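PDB 6VPD: glutathione peroxidase from Hypocrea jecorina, which probably reduces hydroperoxides to the corresponding alcohols and water, using thioredoxin as the source of electrons. Local coordinates for residues A[69-81]-A[176-188]. Residues are numbered along the deposited sequence; the frame is centred on the assembly and turned at random.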
ATOM      1  N   ASN A  69      10.176  12.287  -0.570  1.00 45.50           N
ATOM      2  CA  ASN A  69       9.078  12.806  -1.384  1.00 50.33           C
ATOM      3  C   ASN A  69       8.183  13.761  -0.597  1.00 52.06           C
ATOM      4  O   ASN A  69       7.719  14.774  -1.141  1.00 47.50           O
ATOM      5  CB  ASN A  69       8.255  11.651  -1.941  1.00 53.65           C
ATOM      6  CG  ASN A  69       8.974  10.912  -3.042  1.00 59.44           C
ATOM      7  OD1 ASN A  69       9.047   9.682  -3.043  1.00 56.68           O
ATOM      8  ND2 ASN A  69       9.515  11.662  -3.993  1.00 59.80           N
ATOM      9  N   LEU A  70       7.915  13.451   0.675  1.00 44.46           N
ATOM     10  CA  LEU A  70       7.108  14.354   1.490  1.00 45.42           C
ATOM     11  C   LEU A  70       7.885  15.603   1.876  1.00 47.10           C
ATOM     12  O   LEU A  70       7.307  16.692   1.965  1.00 49.60           O
ATOM     13  CB  LEU A  70       6.564  13.644   2.744  1.00 47.64           C
ATOM     14  CG  LEU A  70       5.358  12.733   2.461  1.00 47.43           C
ATOM     15  CD1 LEU A  70       5.426  11.388   3.171  1.00 52.59           C
ATOM     16  CD2 LEU A  70       4.043  13.465   2.760  1.00 48.12           C
ATOM     17  N   GLU A  71       9.193  15.482   2.109  1.00 46.34           N
ATOM     18  CA  GLU A  71      10.004  16.685   2.258  1.00 46.09           C
ATOM     19  C   GLU A  71      10.022  17.514   0.971  1.00 49.20           C
ATOM     20  O   GLU A  71      10.033  18.748   1.025  1.00 53.14           O
ATOM     21  CB  GLU A  71      11.416  16.304   2.680  1.00 49.85           C
ATOM     22  CG  GLU A  71      12.312  17.474   2.988  1.00 52.49           C
ATOM     23  CD  GLU A  71      11.820  18.312   4.149  1.00 57.47           C
ATOM     24  OE1 GLU A  71      12.227  19.491   4.253  1.00 56.00           O
ATOM     25  OE2 GLU A  71      11.035  17.798   4.975  1.00 59.87           O
ATOM     26  N   SER A  72       9.980  16.856  -0.190  1.00 45.66           N
ATOM     27  CA  SER A  72      10.063  17.557  -1.467  1.00 45.50           C
ATOM     28  C   SER A  72       8.792  18.355  -1.763  1.00 46.44           C
ATOM     29  O   SER A  72       8.863  19.526  -2.146  1.00 50.99           O
ATOM     30  CB  SER A  72      10.362  16.550  -2.578  1.00 46.48           C
ATOM     31  OG  SER A  72      10.179  17.123  -3.858  1.00 48.30           O
ATOM     32  N   VAL A  73       7.618  17.742  -1.601  1.00 51.51           N
ATOM     33  CA  VAL A  73       6.363  18.471  -1.791  1.00 49.42           C
ATOM     34  C   VAL A  73       6.253  19.631  -0.803  1.00 42.85           C
ATOM     35  O   VAL A  73       5.683  20.678  -1.121  1.00 44.32           O
ATOM     36  CB  VAL A  73       5.166  17.502  -1.672  1.00 49.74           C
ATOM     37  CG1 VAL A  73       3.843  18.234  -1.898  1.00 50.90           C
ATOM     38  CG2 VAL A  73       5.304  16.374  -2.666  1.00 49.53           C
ATOM     39  N   TYR A  74       6.820  19.479   0.390  1.00 46.85           N
ATOM     40  CA  TYR A  74       6.739  20.526   1.410  1.00 47.52           C
ATOM     41  C   TYR A  74       7.663  21.693   1.107  1.00 52.39           C
ATOM     42  O   TYR A  74       7.325  22.843   1.402  1.00 56.24           O
ATOM     43  CB  TYR A  74       7.091  19.954   2.776  1.00 44.39           C
ATOM     44  CG  TYR A  74       7.106  20.966   3.892  1.00 44.99           C
ATOM     45  CD1 TYR A  74       5.939  21.614   4.289  1.00 39.92           C
ATOM     46  CD2 TYR A  74       8.281  21.241   4.582  1.00 48.48           C
ATOM     47  CE1 TYR A  74       5.948  22.517   5.327  1.00 40.36           C
ATOM     48  CE2 TYR A  74       8.301  22.139   5.626  1.00 45.92           C
ATOM     49  CZ  TYR A  74       7.137  22.774   5.996  1.00 45.51           C
ATOM     50  OH  TYR A  74       7.168  23.674   7.035  1.00 48.51           O
ATOM     51  N   GLN A  75       8.861  21.422   0.579  1.00 56.14           N
ATOM     52  CA  GLN A  75       9.720  22.524   0.160  1.00 54.25           C
ATOM     53  C   GLN A  75       9.097  23.275  -1.008  1.00 52.79           C
ATOM     54  O   GLN A  75       9.018  24.508  -0.986  1.00 54.40           O
ATOM     55  CB  GLN A  75      11.121  22.026  -0.205  1.00 50.27           C
ATOM     56  CG  GLN A  75      11.859  21.315   0.900  1.00 49.76           C
ATOM     57  CD  GLN A  75      12.212  22.214   2.074  1.00 60.50           C
ATOM     58  OE1 GLN A  75      11.871  23.398   2.103  1.00 67.35           O
ATOM     59  NE2 GLN A  75      12.905  21.649   3.056  1.00 70.86           N
ATOM     60  N   ALA A  76       8.652  22.543  -2.037  1.00 46.83           N
ATOM     61  CA  ALA A  76       7.992  23.122  -3.199  1.00 40.83           C
ATOM     62  C   ALA A  76       6.926  24.123  -2.774  1.00 52.60           C
ATOM     63  O   ALA A  76       7.117  25.337  -2.897  1.00 53.52           O
ATOM     64  CB  ALA A  76       7.371  22.022  -4.054  1.00 41.27           C
ATOM     65  N   ILE A  77       5.818  23.624  -2.221  1.00 50.58           N
ATOM     66  CA  ILE A  77       4.705  24.491  -1.855  1.00 47.38           C
ATOM     67  C   ILE A  77       5.120  25.563  -0.849  1.00 49.35           C
ATOM     68  O   ILE A  77       4.530  26.648  -0.818  1.00 52.16           O
ATOM     69  CB  ILE A  77       3.548  23.615  -1.343  1.00 48.08           C
ATOM     70  CG1 ILE A  77       3.088  22.686  -2.463  1.00 43.02           C
ATOM     71  CG2 ILE A  77       2.386  24.464  -0.840  1.00 45.17           C
ATOM     72  CD1 ILE A  77       2.328  21.498  -1.959  1.00 46.39           C
ATOM     73  N   LYS A  78       6.137  25.301  -0.019  1.00 49.14           N
ATOM     74  CA  LYS A  78       6.646  26.358   0.859  1.00 52.92           C
ATOM     75  C   LYS A  78       7.161  27.553   0.051  1.00 56.90           C
ATOM     76  O   LYS A  78       6.919  28.715   0.416  1.00 53.40           O
ATOM     77  CB  LYS A  78       7.747  25.813   1.774  1.00 53.97           C
ATOM     78  CG  LYS A  78       7.662  26.300   3.210  1.00 52.10           C
ATOM     79  CD  LYS A  78       8.625  25.548   4.122  1.00 50.44           C
ATOM     80  CE  LYS A  78       9.998  26.196   4.122  1.00 61.35           C
ATOM     81  NZ  LYS A  78       9.913  27.613   4.596  1.00 70.14           N
ATOM     82  N   LYS A  79       7.861  27.288  -1.057  1.00 53.05           N
ATOM     83  CA  LYS A  79       8.353  28.361  -1.914  1.00 52.82           C
ATOM     84  C   LYS A  79       7.197  29.137  -2.540  1.00 51.87           C
ATOM     85  O   LYS A  79       7.064  30.349  -2.340  1.00 53.88           O
ATOM     86  CB  LYS A  79       9.268  27.783  -2.997  1.00 51.94           C
ATOM     87  CG  LYS A  79      10.507  27.066  -2.458  1.00 59.02           C
ATOM     88  CD  LYS A  79      11.264  26.314  -3.568  1.00 62.15           C
ATOM     89  CE  LYS A  79      12.582  25.717  -3.055  1.00 62.61           C
ATOM     90  NZ  LYS A  79      13.321  24.954  -4.114  1.00 63.34           N
ATOM     91  N   GLU A  80       6.348  28.441  -3.303  1.00 50.08           N
ATOM     92  CA  GLU A  80       5.188  29.060  -3.941  1.00 50.27           C
ATOM     93  C   GLU A  80       4.309  29.824  -2.951  1.00 47.16           C
ATOM     94  O   GLU A  80       3.818  30.911  -3.261  1.00 42.51           O
ATOM     95  CB  GLU A  80       4.348  27.988  -4.635  1.00 51.16           C
ATOM     96  CG  GLU A  80       5.104  27.120  -5.614  1.00 52.20           C
ATOM     97  CD  GLU A  80       4.354  26.955  -6.920  1.00 65.20           C
ATOM     98  OE1 GLU A  80       4.579  27.784  -7.831  1.00 68.72           O
ATOM     99  OE2 GLU A  80       3.539  26.009  -7.038  1.00 68.13           O
ATOM    100  N   TYR A  81       4.092  29.267  -1.760  1.00 50.36           N
ATOM    101  CA  TYR A  81       3.062  29.743  -0.835  1.00 48.10           C
ATOM    102  C   TYR A  81       3.574  29.644   0.585  1.00 50.86           C
ATOM    103  O   TYR A  81       3.127  28.795   1.364  1.00 50.51           O
ATOM    104  CB  TYR A  81       1.778  28.929  -0.979  1.00 45.73           C
ATOM    105  CG  TYR A  81       1.124  29.092  -2.304  1.00 43.05           C
ATOM    106  CD1 TYR A  81       0.383  30.238  -2.599  1.00 39.66           C
ATOM    107  CD2 TYR A  81       1.249  28.113  -3.265  1.00 35.70           C
ATOM    108  CE1 TYR A  81      -0.212  30.390  -3.828  1.00 38.11           C
ATOM    109  CE2 TYR A  81       0.664  28.247  -4.484  1.00 39.10           C
ATOM    110  CZ  TYR A  81      -0.072  29.382  -4.767  1.00 40.65           C
ATOM    111  OH  TYR A  81      -0.659  29.493  -6.003  1.00 41.19           O
ATOM    112  N   PRO A 176       3.040  11.605  -2.886  1.00 56.87           N
ATOM    113  CA  PRO A 176       2.734  12.997  -2.501  1.00 59.65           C
ATOM    114  C   PRO A 176       2.647  14.004  -3.654  1.00 62.67           C
ATOM    115  O   PRO A 176       1.926  15.007  -3.563  1.00 58.97           O
ATOM    116  CB  PRO A 176       3.898  13.347  -1.558  1.00 55.15           C
ATOM    117  CG  PRO A 176       4.322  12.034  -0.965  1.00 55.47           C
ATOM    118  CD  PRO A 176       3.979  10.949  -1.950  1.00 53.87           C
ATOM    119  N   GLU A 177       3.378  13.745  -4.746  1.00 63.59           N
ATOM    120  CA  GLU A 177       3.388  14.648  -5.889  1.00 58.99           C
ATOM    121  C   GLU A 177       2.045  14.684  -6.597  1.00 57.59           C
ATOM    122  O   GLU A 177       1.772  15.633  -7.343  1.00 59.14           O
ATOM    123  CB  GLU A 177       4.493  14.256  -6.879  1.00 61.57           C
ATOM    124  CG  GLU A 177       5.914  14.160  -6.301  1.00 64.73           C
ATOM    125  CD  GLU A 177       6.069  13.094  -5.215  1.00 65.80           C
ATOM    126  OE1 GLU A 177       5.306  12.098  -5.222  1.00 61.81           O
ATOM    127  OE2 GLU A 177       6.947  13.260  -4.332  1.00 69.35           O
ATOM    128  N   LYS A 178       1.199  13.675  -6.379  1.00 58.88           N
ATOM    129  CA  LYS A 178      -0.132  13.665  -6.975  1.00 63.17           C
ATOM    130  C   LYS A 178      -1.144  14.420  -6.115  1.00 58.72           C
ATOM    131  O   LYS A 178      -2.185  14.850  -6.630  1.00 58.88           O
ATOM    132  CB  LYS A 178      -0.586  12.204  -7.227  1.00 65.12           C
ATOM    133  CG  LYS A 178      -2.107  12.009  -7.410  1.00 69.60           C
ATOM    134  CD  LYS A 178      -2.545  10.548  -7.341  1.00 66.88           C
ATOM    135  CE  LYS A 178      -3.999  10.372  -7.825  1.00 66.24           C
ATOM    136  NZ  LYS A 178      -4.295   8.994  -8.325  1.00 61.41           N
ATOM    137  N   ILE A 179      -0.852  14.631  -4.830  1.00 59.02           N
ATOM    138  CA  ILE A 179      -1.694  15.515  -4.040  1.00 55.02           C
ATOM    139  C   ILE A 179      -1.442  16.979  -4.366  1.00 53.34           C
ATOM    140  O   ILE A 179      -2.305  17.823  -4.077  1.00 50.25           O
ATOM    141  CB  ILE A 179      -1.449  15.293  -2.544  1.00 51.71           C
ATOM    142  CG1 ILE A 179      -1.183  13.828  -2.248  1.00 48.59           C
ATOM    143  CG2 ILE A 179      -2.631  15.777  -1.720  1.00 51.87           C
ATOM    144  CD1 ILE A 179      -0.984  13.602  -0.772  1.00 47.00           C
ATOM    145  N   GLN A 180      -0.289  17.283  -4.985  1.00 56.36           N
ATOM    146  CA  GLN A 180       0.241  18.645  -5.040  1.00 49.72           C
ATOM    147  C   GLN A 180      -0.765  19.624  -5.624  1.00 49.17           C
ATOM    148  O   GLN A 180      -0.893  20.751  -5.131  1.00 50.63           O
ATOM    149  CB  GLN A 180       1.535  18.672  -5.854  1.00 51.83           C
ATOM    150  CG  GLN A 180       2.646  19.535  -5.251  1.00 60.56           C
ATOM    151  CD  GLN A 180       4.019  19.233  -5.850  1.00 58.58           C
ATOM    152  OE1 GLN A 180       4.874  18.624  -5.204  1.00 57.61           O
ATOM    153  NE2 GLN A 180       4.229  19.663  -7.085  1.00 60.63           N
ATOM    154  N   ASP A 181      -1.488  19.221  -6.676  1.00 50.90           N
ATOM    155  CA  ASP A 181      -2.467  20.123  -7.270  1.00 49.68           C
ATOM    156  C   ASP A 181      -3.735  20.240  -6.422  1.00 49.74           C
ATOM    157  O   ASP A 181      -4.392  21.289  -6.448  1.00 46.84           O
ATOM    158  CB  ASP A 181      -2.789  19.694  -8.712  1.00 51.67           C
ATOM    159  CG  ASP A 181      -1.518  19.547  -9.601  1.00 66.90           C
ATOM    160  OD1 ASP A 181      -0.538  20.313  -9.405  1.00 66.43           O
ATOM    161  OD2 ASP A 181      -1.502  18.690 -10.522  1.00 61.85           O
ATOM    162  N   LYS A 182      -4.079  19.204  -5.647  1.00 49.66           N
ATOM    163  CA  LYS A 182      -5.154  19.340  -4.664  1.00 42.47           C
ATOM    164  C   LYS A 182      -4.757  20.281  -3.526  1.00 46.80           C
ATOM    165  O   LYS A 182      -5.596  21.040  -3.021  1.00 44.71           O
ATOM    166  CB  LYS A 182      -5.536  17.973  -4.106  1.00 43.11           C
ATOM    167  CG  LYS A 182      -6.311  17.110  -5.073  1.00 48.88           C
ATOM    168  CD  LYS A 182      -7.776  17.482  -5.155  1.00 49.56           C
ATOM    169  CE  LYS A 182      -8.363  17.770  -3.783  1.00 50.30           C
ATOM    170  NZ  LYS A 182      -9.643  18.503  -3.951  1.00 56.35           N
ATOM    171  N   ILE A 183      -3.493  20.228  -3.089  1.00 45.25           N
ATOM    172  CA  ILE A 183      -3.029  21.157  -2.064  1.00 40.84           C
ATOM    173  C   ILE A 183      -3.189  22.582  -2.549  1.00 39.80           C
ATOM    174  O   ILE A 183      -3.831  23.415  -1.897  1.00 42.91           O
ATOM    175  CB  ILE A 183      -1.566  20.876  -1.679  1.00 40.87           C
ATOM    176  CG1 ILE A 183      -1.457  19.578  -0.891  1.00 41.32           C
ATOM    177  CG2 ILE A 183      -1.036  22.025  -0.830  1.00 39.52           C
ATOM    178  CD1 ILE A 183      -0.165  18.863  -1.138  1.00 41.90           C
ATOM    179  N   ILE A 184      -2.613  22.874  -3.717  1.00 39.86           N
ATOM    180  CA  ILE A 184      -2.573  24.235  -4.249  1.00 42.48           C
ATOM    181  C   ILE A 184      -3.981  24.787  -4.500  1.00 39.74           C
ATOM    182  O   ILE A 184      -4.238  25.976  -4.261  1.00 34.82           O
ATOM    183  CB  ILE A 184      -1.673  24.229  -5.501  1.00 38.92           C
ATOM    184  CG1 ILE A 184      -0.210  24.163  -5.058  1.00 39.72           C
ATOM    185  CG2 ILE A 184      -1.928  25.420  -6.403  1.00 33.61           C
ATOM    186  CD1 ILE A 184       0.727  23.675  -6.134  1.00 43.41           C
ATOM    187  N   GLU A 185      -4.923  23.936  -4.931  1.00 38.70           N
ATOM    188  CA  GLU A 185      -6.329  24.338  -4.972  1.00 41.61           C
ATOM    189  C   GLU A 185      -6.865  24.661  -3.578  1.00 44.38           C
ATOM    190  O   GLU A 185      -7.584  25.651  -3.397  1.00 38.41           O
ATOM    191  CB  GLU A 185      -7.173  23.248  -5.628  1.00 38.67           C
ATOM    192  CG  GLU A 185      -8.688  23.548  -5.808  1.00 61.22           C
ATOM    193  CD  GLU A 185      -9.069  25.034  -6.063  1.00 78.26           C
ATOM    194  OE1 GLU A 185      -9.317  25.786  -5.096  1.00 89.50           O
ATOM    195  OE2 GLU A 185      -9.130  25.463  -7.240  1.00 84.13           O
ATOM    196  N   ALA A 186      -6.543  23.835  -2.573  1.00 39.71           N
ATOM    197  CA  ALA A 186      -6.982  24.190  -1.229  1.00 36.28           C
ATOM    198  C   ALA A 186      -6.392  25.528  -0.807  1.00 42.42           C
ATOM    199  O   ALA A 186      -7.073  26.312  -0.137  1.00 41.15           O
ATOM    200  CB  ALA A 186      -6.628  23.101  -0.222  1.00 31.45           C
ATOM    201  N   ILE A 187      -5.165  25.838  -1.254  1.00 40.49           N
ATOM    202  CA  ILE A 187      -4.503  27.080  -0.848  1.00 42.55           C
ATOM    203  C   ILE A 187      -5.155  28.292  -1.516  1.00 41.85           C
ATOM    204  O   ILE A 187      -5.373  29.329  -0.873  1.00 34.39           O
ATOM    205  CB  ILE A 187      -2.991  27.005  -1.150  1.00 39.58           C
ATOM    206  CG1 ILE A 187      -2.298  26.047  -0.185  1.00 37.40           C
ATOM    207  CG2 ILE A 187      -2.336  28.403  -1.089  1.00 38.06           C
ATOM    208  CD1 ILE A 187      -0.868  25.764  -0.566  1.00 38.60           C
ATOM    209  N   LYS A 188      -5.465  28.197  -2.815  1.00 40.81           N
ATOM    210  CA  LYS A 188      -6.083  29.339  -3.489  1.00 39.52           C
ATOM    211  C   LYS A 188      -7.491  29.633  -2.981  1.00 38.97           C
ATOM    212  O   LYS A 188      -8.019  30.711  -3.266  1.00 39.70           O
ATOM    213  CB  LYS A 188      -6.130  29.117  -4.996  1.00 35.14           C
ATOM    214  CG  LYS A 188      -4.785  28.977  -5.678  1.00 31.87           C
ATOM    215  CD  LYS A 188      -5.016  28.698  -7.154  1.00 32.66           C
ATOM    216  CE  LYS A 188      -3.811  29.050  -7.975  1.00 39.07           C
ATOM    217  NZ  LYS A 188      -2.616  28.324  -7.462  1.00 49.97           N
TER
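Val73 sets its two methyls into a hole formed by Pro176, Glu177, Gln180 and Ile183, a knobs-into-holes fit between two helices packed side by side. Val73 CG2 lies 3.5 Å from Pro176 CB, while Val73 CG1 stands anti to the backbone N (chi1 -179°) and meets Gln180 CG. The Val73 and Gln180 side chains lie alongside one another, pointing opposite ways, with the amide oxygen OE1 of Gln180 against both methyls, 3.4 Å from Val73 CG2. One turn back, Leu70 meets the proline ring at about a right angle through CG; one turn on, Ile77 divides its branches, CD1 going to Ile183 CG2 at 3.6 Å and CG2 to Ile187 CD1 at 3.5 Å. Spacings of three and four residues thus produce a largely apolar seam along two axes that run 27° from parallel and approach to 9.5 Å. Beneath it, Phe85 of strand 85-92 touches Ile77, Ile183 and Ile187, so the seam is closed against the central sheet, with both helices on the same face, as in the thioredoxin fold of glutathione peroxidases.

Where helix 64-80 gives way to loop, Tyr81 lays its ring across Ile187. CG2 of Ile187 sits over one face in a CH-pi contact, 3.9 Å from the centroid of the Tyr81 ring and 22° off the normal. The side chain of Lys188 bends at its last torsion, bringing NZ within 2.7 Å of Tyr81 OH, to which it donates a hydrogen bond. Replacing Tyr81 by an alanine would probably uncover Ile187 CG2 and leave the Lys188 ammonium without this acceptor. The chemistry therefore changes along the interface: shape and hydrophobic burial join the helices through most of its length, while a hydrogen bond at the C-terminal end adds directional pairing to the aromatic contact.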